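Local coordinates for DUF5642 domain-containing protein (Mycobacterium smegmatis, PDB 4TMD) that is of unknown function but is probably exported as a lipoprotein in its natural form, with a domain assigned to the Mog1p/PsbP clan, at residues V92-P97 with R127-H132. Numbering follows the deposited sequence.
Sequences VPLSDP and RTVGTH
The loop linking strands 79-88 and 103-107 crosses one face of the antiparallel sheet here, lying over the start of strand 127-137. Leu94 carries the contact: with CG anti to its backbone N (chi1 -178°), it runs past Arg127 and Val129 in the opposite direction, and leucine is long enough to touch both. Its CD2 methyl meets Arg127 CB at 3.7 Å and Val129 CG2 at 3.8 Å, while Val152 of the neighbouring strand also meets this leucine. Valine suits buried position 129, because its two short methyls cover the loop backbone: both meet Ser95 O, CG2 at 3.5 Å, with Asp96 OD1 and Pro97 CD beside them. The long arginine bends at chi3 (-60°), so that one guanidinium face lies over Leu94 CB and, offset toward its rim, CD2, leaving the N-H edge for water. In that plane one water accepts from Arg127 NH2 (2.9 Å) and donates to Val92 O; a second accepts from Arg127 NH1 (2.6 Å) and Leu94 N. A third donates to Asp96 OD1 and Thr128 O, so water bridges the arginine end and one side of the apolar patch. Gln59 hydrogen-bonds Pro93 O and Ser95 N. This is an irregular loop packed on one sheet face of a domain assigned to the Mog1p/PsbP clan.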
loop_
_atom_site.group_PDB
_atom_site.type_symbol
_atom_site.label_atom_id
_atom_site.label_comp_id
_atom_site.label_asym_id
_atom_site.label_seq_id
_atom_site.Cartn_x
_atom_site.Cartn_y
_atom_site.Cartn_z
ATOM N N VAL A 92 1.721 -12.177 -7.943
ATOM C CA VAL A 92 2.410 -10.941 -8.301
ATOM C C VAL A 92 3.824 -10.990 -7.762
ATOM O O VAL A 92 4.024 -11.298 -6.586
ATOM C CB VAL A 92 1.694 -9.701 -7.733
ATOM C CG1 VAL A 92 2.284 -8.430 -8.321
ATOM C CG2 VAL A 92 0.212 -9.766 -8.026
ATOM N N PRO A 93 4.820 -10.721 -8.619
ATOM C CA PRO A 93 6.188 -10.660 -8.093
ATOM C C PRO A 93 6.300 -9.572 -7.014
ATOM O O PRO A 93 5.917 -8.422 -7.238
ATOM C CB PRO A 93 7.030 -10.315 -9.328
ATOM C CG PRO A 93 6.189 -10.751 -10.501
ATOM C CD PRO A 93 4.768 -10.516 -10.078
ATOM N N LEU A 94 6.795 -9.945 -5.845
ATOM C CA LEU A 94 6.845 -9.026 -4.714
ATOM C C LEU A 94 8.035 -8.070 -4.780
ATOM O O LEU A 94 9.169 -8.494 -4.969
ATOM C CB LEU A 94 6.900 -9.815 -3.411
ATOM C CG LEU A 94 6.905 -8.992 -2.125
ATOM C CD1 LEU A 94 5.520 -8.450 -1.835
ATOM C CD2 LEU A 94 7.423 -9.836 -0.960
ATOM N N SER A 95 7.780 -6.779 -4.609
ATOM C CA SER A 95 8.870 -5.815 -4.504
ATOM C C SER A 95 9.481 -5.918 -3.116
ATOM O O SER A 95 8.804 -5.675 -2.119
ATOM C CB SER A 95 8.375 -4.392 -4.782
ATOM O OG SER A 95 9.388 -3.440 -4.490
ATOM N N ASP A 96 10.756 -6.288 -3.043
ATOM C CA ASP A 96 11.382 -6.596 -1.759
ATOM C C ASP A 96 12.863 -6.188 -1.721
ATOM O O ASP A 96 13.759 -7.029 -1.842
ATOM C CB ASP A 96 11.233 -8.098 -1.459
ATOM C CG ASP A 96 11.534 -8.441 -0.013
ATOM O OD1 ASP A 96 11.666 -7.505 0.808
ATOM O OD2 ASP A 96 11.635 -9.643 0.306
ATOM N N PRO A 97 13.124 -4.889 -1.527
ATOM C CA PRO A 97 14.482 -4.335 -1.527
ATOM C C PRO A 97 15.419 -4.982 -0.497
ATOM O O PRO A 97 15.009 -5.191 0.650
ATOM C CB PRO A 97 14.256 -2.857 -1.164
ATOM C CG PRO A 97 12.830 -2.587 -1.417
ATOM C CD PRO A 97 12.117 -3.881 -1.155
ATOM N N ARG A 127 4.775 -13.182 2.890
ATOM C CA ARG A 127 5.893 -12.253 2.900
ATOM C C ARG A 127 5.303 -10.867 3.052
ATOM O O ARG A 127 4.287 -10.550 2.427
ATOM C CB ARG A 127 6.734 -12.351 1.621
ATOM C CG ARG A 127 7.678 -13.560 1.565
ATOM C CD ARG A 127 8.271 -13.685 0.173
ATOM N NE ARG A 127 7.204 -13.877 -0.810
ATOM C CZ ARG A 127 7.326 -13.685 -2.122
ATOM N NH1 ARG A 127 8.484 -13.278 -2.647
ATOM N NH2 ARG A 127 6.276 -13.899 -2.908
ATOM N N THR A 128 5.921 -10.052 3.889
ATOM C CA THR A 128 5.438 -8.695 4.077
ATOM C C THR A 128 6.549 -7.684 3.873
ATOM O O THR A 128 7.712 -7.914 4.227
ATOM C CB THR A 128 4.819 -8.507 5.465
ATOM O OG1 THR A 128 5.795 -8.821 6.461
ATOM C CG2 THR A 128 3.604 -9.423 5.643
ATOM N N VAL A 129 6.173 -6.557 3.292
ATOM C CA VAL A 129 7.109 -5.477 2.993
ATOM C C VAL A 129 6.429 -4.158 3.357
ATOM O O VAL A 129 5.263 -3.954 3.017
ATOM C CB VAL A 129 7.516 -5.460 1.504
ATOM C CG1 VAL A 129 8.475 -4.285 1.230
ATOM C CG2 VAL A 129 8.156 -6.783 1.102
ATOM N N GLY A 130 7.129 -3.276 4.060
ATOM C CA GLY A 130 6.558 -1.978 4.402
ATOM C C GLY A 130 7.405 -0.886 3.781
ATOM O O GLY A 130 8.622 -1.029 3.752
ATOM N N THR A 131 6.794 0.170 3.237
ATOM C CA THR A 131 7.609 1.312 2.813
ATOM C C THR A 131 6.981 2.633 3.214
ATOM O O THR A 131 5.793 2.720 3.529
ATOM C CB THR A 131 7.880 1.358 1.265
ATOM O OG1 THR A 131 6.645 1.389 0.541
ATOM C CG2 THR A 131 8.717 0.167 0.802
ATOM N N HIS A 132 7.827 3.656 3.205
ATOM C CA HIS A 132 7.444 5.013 3.518
ATOM C C HIS A 132 7.858 5.868 2.327
ATOM O O HIS A 132 9.042 5.972 2.005
ATOM C CB HIS A 132 8.133 5.465 4.799
ATOM C CG HIS A 132 7.809 6.864 5.215
ATOM N ND1 HIS A 132 8.620 7.590 6.068
ATOM C CD2 HIS A 132 6.751 7.663 4.939
ATOM C CE1 HIS A 132 8.083 8.774 6.282
ATOM N NE2 HIS A 132 6.947 8.849 5.612
HETATM O O HOH W 1 5.239 -13.573 -5.576
HETATM O O HOH W 2 8.356 -12.552 -5.149
HETATM O O HOH W 3 10.300 -8.465 3.462
#